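Local coordinates for ribonucleoside-diphosphate reductase subunit beta (Bacillus halodurans C-125, PDB 2RCC), which probably provides the di-iron subunit of a class I ribonucleotide reductase, which makes deoxyribonucleotides for DNA synthesis from the corresponding ribonucleotides, at residues Gly187-Ala195 against Met281-Arg292. Residues are numbered along the deposited sequence; the frame is centred on the assembly and turned at random. Where two conformers were deposited one is given.
Sequences GLNFYSGFA and METYISFIANKR
Arg-292 and Gly-187 make the polar end of a buried contact between helix 278-295 and the break that separates helices 172-187 and 191-202 in the ferritin-like helical fold of the small subunit. Arg-292 grips Gly-187 O side-on with two nitrogens: Arg-292 NE donates at 2.8 Å with an N-H...O angle of 157°, and Arg-292 NH2 at 3.0 Å along a more bent path. The oxygen lies in the guanidinium plane and also sits over the centre of the Tyr-191 ring, whose plane stands nearly perpendicular (89°) to the guanidinium. Two donors thus serve a carbonyl at the end of a helix, one residue after Glu-186, a probable iron ligand.

The middle is apolar. With CG anti to the backbone N (chi1 -179°), Leu-188 reaches across helix 278-295, and its CD1 meets Ile-288 CG2 at 3.7 Å and Ile-285 CG2 at 4.0 Å. Farther along, the bent selenomethionine chain of Met-281 brings its CE to 3.7 Å from Ala-195 CB. In one of its two deposited conformers Ser-192 OG bonds to Glu-261 close to Ile-285 CD1, an approach that remains doubtful. A water donates to Tyr-191 O at 2.7 Å and hydrogen-bonds to Tyr-284 OH, bridging the two helices beside this apolar row.

Tyr-191 OH hydrogen-bonds to Glu-186 O and Gln-221, and Gln-221 also accepts from Arg-292 NH2. Helix 207-237 packs against Tyr-191 through Asn-217 and Glu-220, a probable iron ligand, whereas helix 244-268 meets Met-281 and Ser-192 through Phe-265.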
ATOM      1  N   GLY A 187     -15.243  -7.717   8.082  1.00 18.68           N
ATOM      2  CA  GLY A 187     -16.588  -8.092   7.673  1.00 17.92           C
ATOM      3  C   GLY A 187     -17.632  -8.258   8.743  1.00 17.15           C
ATOM      4  O   GLY A 187     -18.775  -8.541   8.417  1.00 16.16           O
ATOM      5  N   LEU A 188     -17.278  -8.041   9.999  1.00 19.26           N
ATOM      6  CA  LEU A 188     -18.232  -8.250  11.107  1.00 18.61           C
ATOM      7  C   LEU A 188     -17.985  -7.324  12.300  1.00 19.65           C
ATOM      8  O   LEU A 188     -18.940  -6.691  12.753  1.00 20.34           O
ATOM      9  CB  LEU A 188     -18.221  -9.722  11.524  1.00 19.67           C
ATOM     10  CG  LEU A 188     -19.152 -10.221  12.658  1.00 19.60           C
ATOM     11  CD1 LEU A 188     -20.596  -9.931  12.403  1.00 31.51           C
ATOM     12  CD2 LEU A 188     -18.978 -11.735  12.807  1.00 24.22           C
ATOM     13  N   ASN A 189     -16.740  -7.235  12.793  1.00 18.96           N
ATOM     14  CA  ASN A 189     -16.379  -6.336  13.904  1.00 17.68           C
ATOM     15  C   ASN A 189     -16.776  -4.917  13.636  1.00 18.00           C
ATOM     16  O   ASN A 189     -16.573  -4.433  12.550  1.00 17.60           O
ATOM     17  CB  ASN A 189     -14.875  -6.360  14.218  1.00 20.35           C
ATOM     18  CG  ASN A 189     -14.467  -7.629  14.898  1.00 22.54           C
ATOM     19  OD1 ASN A 189     -15.237  -8.589  14.916  1.00 30.03           O
ATOM     20  ND2 ASN A 189     -13.279  -7.654  15.462  1.00 34.41           N
ATOM     21  N   PHE A 190     -17.388  -4.292  14.633  1.00 19.01           N
ATOM     22  CA  PHE A 190     -17.914  -2.930  14.559  1.00 21.95           C
ATOM     23  C   PHE A 190     -19.048  -2.691  13.567  1.00 19.14           C
ATOM     24  O   PHE A 190     -19.480  -1.572  13.464  1.00 17.17           O
ATOM     25  CB  PHE A 190     -16.794  -1.880  14.396  1.00 25.38           C
ATOM     26  CG  PHE A 190     -15.771  -1.956  15.466  1.00 29.40           C
ATOM     27  CD1 PHE A 190     -16.131  -1.759  16.793  1.00 39.83           C
ATOM     28  CD2 PHE A 190     -14.446  -2.256  15.166  1.00 33.59           C
ATOM     29  CE1 PHE A 190     -15.198  -1.878  17.805  1.00 43.59           C
ATOM     30  CE2 PHE A 190     -13.514  -2.359  16.163  1.00 37.54           C
ATOM     31  CZ  PHE A 190     -13.876  -2.178  17.484  1.00 41.01           C
ATOM     32  N   TYR A 191     -19.618  -3.725  12.956  1.00 18.57           N
ATOM     33  CA  TYR A 191     -20.778  -3.522  12.093  1.00 17.60           C
ATOM     34  C   TYR A 191     -21.967  -2.978  12.879  1.00 18.02           C
ATOM     35  O   TYR A 191     -22.742  -2.266  12.277  1.00 17.10           O
ATOM     36  CB  TYR A 191     -21.113  -4.762  11.243  1.00 19.63           C
ATOM     37  CG  TYR A 191     -20.240  -4.827   9.978  1.00 16.41           C
ATOM     38  CD1 TYR A 191     -18.852  -4.649  10.036  1.00 18.89           C
ATOM     39  CD2 TYR A 191     -20.805  -5.075   8.725  1.00 19.05           C
ATOM     40  CE1 TYR A 191     -18.050  -4.703   8.865  1.00 19.91           C
ATOM     41  CE2 TYR A 191     -20.008  -5.119   7.557  1.00 23.02           C
ATOM     42  CZ  TYR A 191     -18.639  -4.942   7.634  1.00 21.02           C
ATOM     43  OH  TYR A 191     -17.852  -5.001   6.474  1.00 22.65           O
ATOM     44  N   SER A 192     -22.111  -3.288  14.191  1.00 14.62           N
ATOM     45  CA  SER A 192     -23.140  -2.661  15.055  0.50 16.98           C
ATOM     46  C   SER A 192     -22.931  -1.174  15.150  1.00 17.34           C
ATOM     47  O   SER A 192     -23.882  -0.387  15.153  1.00 14.78           O
ATOM     48  CB  SER A 192     -23.072  -3.156  16.501  0.50 18.17           C
ATOM     49  OG  SER A 192     -23.259  -4.537  16.579  0.50 27.10           O
ATOM     50  N   GLY A 193     -21.656  -0.792  15.283  1.00 16.88           N
ATOM     51  CA  GLY A 193     -21.266   0.587  15.405  1.00 16.25           C
ATOM     52  C   GLY A 193     -21.493   1.345  14.126  1.00 16.24           C
ATOM     53  O   GLY A 193     -21.984   2.443  14.167  1.00 20.46           O
ATOM     54  N   PHE A 194     -21.166   0.743  12.981  1.00 16.23           N
ATOM     55  CA  PHE A 194     -21.478   1.394  11.701  1.00 16.13           C
ATOM     56  C   PHE A 194     -22.971   1.603  11.551  1.00 16.15           C
ATOM     57  O   PHE A 194     -23.407   2.672  11.146  1.00 16.25           O
ATOM     58  CB  PHE A 194     -20.938   0.623  10.513  1.00 19.10           C
ATOM     59  CG  PHE A 194     -19.416   0.393  10.544  1.00 22.87           C
ATOM     60  CD1 PHE A 194     -18.527   1.354  11.059  1.00 24.05           C
ATOM     61  CD2 PHE A 194     -18.890  -0.773  10.030  1.00 25.62           C
ATOM     62  CE1 PHE A 194     -17.159   1.146  11.071  1.00 22.84           C
ATOM     63  CE2 PHE A 194     -17.487  -0.997  10.044  1.00 29.81           C
ATOM     64  CZ  PHE A 194     -16.631  -0.037  10.561  1.00 23.31           C
ATOM     65  N   ALA A 195     -23.758   0.604  11.925  1.00 19.31           N
ATOM     66  CA  ALA A 195     -25.224   0.727  11.913  1.00 18.61           C
ATOM     67  C   ALA A 195     -25.727   1.906  12.737  1.00 18.45           C
ATOM     68  O   ALA A 195     -26.715   2.547  12.349  1.00 18.37           O
ATOM     69  CB  ALA A 195     -25.882  -0.585  12.389  1.00 16.13           C
HETATM   70  N   MSE A 281     -30.883  -5.856  16.201  1.00 16.54           N
HETATM   71  CA  MSE A 281     -29.455  -5.712  15.973  1.00 18.76           C
HETATM   72  C   MSE A 281     -28.718  -7.041  16.143  1.00 18.09           C
HETATM   73  O   MSE A 281     -27.819  -7.347  15.381  1.00 16.27           O
HETATM   74  CB  MSE A 281     -28.834  -4.675  16.945  1.00 20.15           C
HETATM   75  CG  MSE A 281     -27.356  -4.366  16.658  1.00 18.88           C
HETATM   76 SE   MSE A 281     -27.062  -3.493  14.981  0.75 16.17          SE
HETATM   77  CE  MSE A 281     -27.214  -1.662  15.630  1.00 18.76           C
ATOM     78  N   GLU A 282     -29.070  -7.799  17.172  1.00 19.02           N
ATOM     79  CA  GLU A 282     -28.433  -9.074  17.416  1.00 20.76           C
ATOM     80  C   GLU A 282     -28.717 -10.030  16.256  1.00 21.60           C
ATOM     81  O   GLU A 282     -27.794 -10.700  15.801  1.00 24.29           O
ATOM     82  CB  GLU A 282     -28.815  -9.615  18.806  1.00 21.29           C
ATOM     83  CG  GLU A 282     -28.125  -8.747  19.879  1.00 23.57           C
ATOM     84  CD  GLU A 282     -28.339  -9.181  21.298  1.00 25.49           C
ATOM     85  OE1 GLU A 282     -29.041 -10.164  21.524  1.00 43.65           O
ATOM     86  OE2 GLU A 282     -27.805  -8.491  22.196  1.00 31.25           O
ATOM     87  N   THR A 283     -29.951 -10.033  15.748  1.00 20.30           N
ATOM     88  CA  THR A 283     -30.313 -10.852  14.591  1.00 20.84           C
ATOM     89  C   THR A 283     -29.509 -10.407  13.368  1.00 18.21           C
ATOM     90  O   THR A 283     -29.073 -11.245  12.604  1.00 17.10           O
ATOM     91  CB  THR A 283     -31.795 -10.801  14.285  1.00 18.45           C
ATOM     92  OG1 THR A 283     -32.525 -11.116  15.469  1.00 20.48           O
ATOM     93  CG2 THR A 283     -32.201 -11.789  13.157  1.00 21.04           C
ATOM     94  N   TYR A 284     -29.335  -9.108  13.197  1.00 20.57           N
ATOM     95  CA  TYR A 284     -28.518  -8.547  12.108  1.00 21.50           C
ATOM     96  C   TYR A 284     -27.054  -9.005  12.204  1.00 21.97           C
ATOM     97  O   TYR A 284     -26.455  -9.379  11.194  1.00 19.44           O
ATOM     98  CB  TYR A 284     -28.654  -7.006  12.061  1.00 22.62           C
ATOM     99  CG  TYR A 284     -27.686  -6.306  11.133  1.00 25.66           C
ATOM    100  CD1 TYR A 284     -27.756  -6.483   9.752  1.00 27.48           C
ATOM    101  CD2 TYR A 284     -26.702  -5.450  11.635  1.00 24.36           C
ATOM    102  CE1 TYR A 284     -26.842  -5.837   8.896  1.00 33.04           C
ATOM    103  CE2 TYR A 284     -25.817  -4.809  10.805  1.00 29.51           C
ATOM    104  CZ  TYR A 284     -25.894  -4.992   9.442  1.00 27.32           C
ATOM    105  OH  TYR A 284     -24.982  -4.336   8.652  1.00 32.88           O
ATOM    106  N   ILE A 285     -26.489  -9.013  13.409  1.00 21.49           N
ATOM    107  CA  ILE A 285     -25.115  -9.535  13.604  1.00 23.08           C
ATOM    108  C   ILE A 285     -25.042 -11.044  13.218  1.00 22.26           C
ATOM    109  O   ILE A 285     -24.079 -11.464  12.577  1.00 24.04           O
ATOM    110  CB  ILE A 285     -24.624  -9.321  15.055  1.00 23.78           C
ATOM    111  CG1 ILE A 285     -24.504  -7.818  15.352  1.00 25.78           C
ATOM    112  CG2 ILE A 285     -23.255 -10.050  15.326  1.00 21.88           C
ATOM    113  CD1 ILE A 285     -24.498  -7.488  16.850  1.00 21.36           C
ATOM    114  N   SER A 286     -26.050 -11.835  13.572  1.00 23.15           N
ATOM    115  CA  SER A 286     -26.103 -13.272  13.179  1.00 21.99           C
ATOM    116  C   SER A 286     -26.166 -13.443  11.666  1.00 21.30           C
ATOM    117  O   SER A 286     -25.479 -14.308  11.078  1.00 20.37           O
ATOM    118  CB  SER A 286     -27.297 -14.001  13.801  1.00 23.38           C
ATOM    119  OG  SER A 286     -27.172 -14.057  15.205  1.00 22.34           O
ATOM    120  N   PHE A 287     -27.018 -12.631  11.052  1.00 20.91           N
ATOM    121  CA  PHE A 287     -27.157 -12.564   9.595  1.00 20.72           C
ATOM    122  C   PHE A 287     -25.804 -12.253   8.911  1.00 21.10           C
ATOM    123  O   PHE A 287     -25.461 -12.869   7.890  1.00 21.51           O
ATOM    124  CB  PHE A 287     -28.200 -11.489   9.262  1.00 20.92           C
ATOM    125  CG  PHE A 287     -28.434 -11.285   7.802  1.00 29.25           C
ATOM    126  CD1 PHE A 287     -29.300 -12.120   7.111  1.00 34.87           C
ATOM    127  CD2 PHE A 287     -27.824 -10.239   7.119  1.00 32.02           C
ATOM    128  CE1 PHE A 287     -29.548 -11.925   5.767  1.00 33.11           C
ATOM    129  CE2 PHE A 287     -28.071 -10.045   5.763  1.00 35.45           C
ATOM    130  CZ  PHE A 287     -28.942 -10.894   5.096  1.00 31.26           C
ATOM    131  N   ILE A 288     -25.035 -11.304   9.450  1.00 21.91           N
ATOM    132  CA  ILE A 288     -23.699 -10.989   8.896  1.00 21.16           C
ATOM    133  C   ILE A 288     -22.768 -12.178   9.054  1.00 23.36           C
ATOM    134  O   ILE A 288     -22.046 -12.504   8.105  1.00 25.83           O
ATOM    135  CB  ILE A 288     -23.023  -9.736   9.531  1.00 23.66           C
ATOM    136  CG1 ILE A 288     -23.870  -8.466   9.332  1.00 28.59           C
ATOM    137  CG2 ILE A 288     -21.646  -9.495   8.926  1.00 19.45           C
ATOM    138  CD1 ILE A 288     -24.341  -8.264   7.924  1.00 24.81           C
ATOM    139  N   ALA A 289     -22.793 -12.837  10.217  1.00 20.57           N
ATOM    140  CA  ALA A 289     -21.974 -14.035  10.431  1.00 21.91           C
ATOM    141  C   ALA A 289     -22.309 -15.095   9.346  1.00 21.59           C
ATOM    142  O   ALA A 289     -21.399 -15.688   8.776  1.00 25.42           O
ATOM    143  CB  ALA A 289     -22.170 -14.620  11.849  1.00 18.91           C
ATOM    144  N   ASN A 290     -23.606 -15.275   9.052  1.00 23.03           N
ATOM    145  CA  ASN A 290     -24.074 -16.214   8.022  1.00 22.65           C
ATOM    146  C   ASN A 290     -23.588 -15.823   6.646  1.00 22.82           C
ATOM    147  O   ASN A 290     -23.194 -16.698   5.882  1.00 21.47           O
ATOM    148  CB  ASN A 290     -25.618 -16.354   7.940  1.00 20.75           C
ATOM    149  CG  ASN A 290     -26.237 -17.069   9.106  1.00 21.46           C
ATOM    150  OD1 ASN A 290     -25.584 -17.813   9.853  1.00 21.90           O
ATOM    151  ND2 ASN A 290     -27.546 -16.878   9.248  1.00 21.52           N
ATOM    152  N   LYS A 291     -23.644 -14.528   6.320  1.00 24.87           N
ATOM    153  CA  LYS A 291     -23.178 -14.044   5.018  1.00 24.01           C
ATOM    154  C   LYS A 291     -21.690 -14.363   4.791  1.00 21.99           C
ATOM    155  O   LYS A 291     -21.312 -14.823   3.711  1.00 19.63           O
ATOM    156  CB  LYS A 291     -23.442 -12.537   4.892  1.00 23.20           C
ATOM    157  CG  LYS A 291     -23.007 -11.905   3.574  1.00 30.15           C
ATOM    158  CD  LYS A 291     -23.203 -10.393   3.592  1.00 27.60           C
ATOM    159  N   ARG A 292     -20.860 -14.089   5.792  1.00 20.75           N
ATOM    160  CA  ARG A 292     -19.429 -14.391   5.725  1.00 20.10           C
ATOM    161  C   ARG A 292     -19.161 -15.868   5.580  1.00 20.70           C
ATOM    162  O   ARG A 292     -18.251 -16.249   4.850  1.00 20.59           O
ATOM    163  CB  ARG A 292     -18.659 -13.863   6.937  1.00 18.28           C
ATOM    164  CG  ARG A 292     -18.767 -12.308   7.165  1.00 21.20           C
ATOM    165  CD  ARG A 292     -18.765 -11.480   5.829  1.00 26.64           C
ATOM    166  NE  ARG A 292     -18.963 -10.061   6.063  1.00 20.38           N
ATOM    167  CZ  ARG A 292     -19.177  -9.132   5.130  1.00 24.22           C
ATOM    168  NH1 ARG A 292     -19.330  -9.411   3.856  1.00 22.94           N
ATOM    169  NH2 ARG A 292     -19.322  -7.893   5.508  1.00 24.01           N
TER
HETATM  170  O   HOH W   1     -23.586  -2.329   9.687  1.00 31.95           O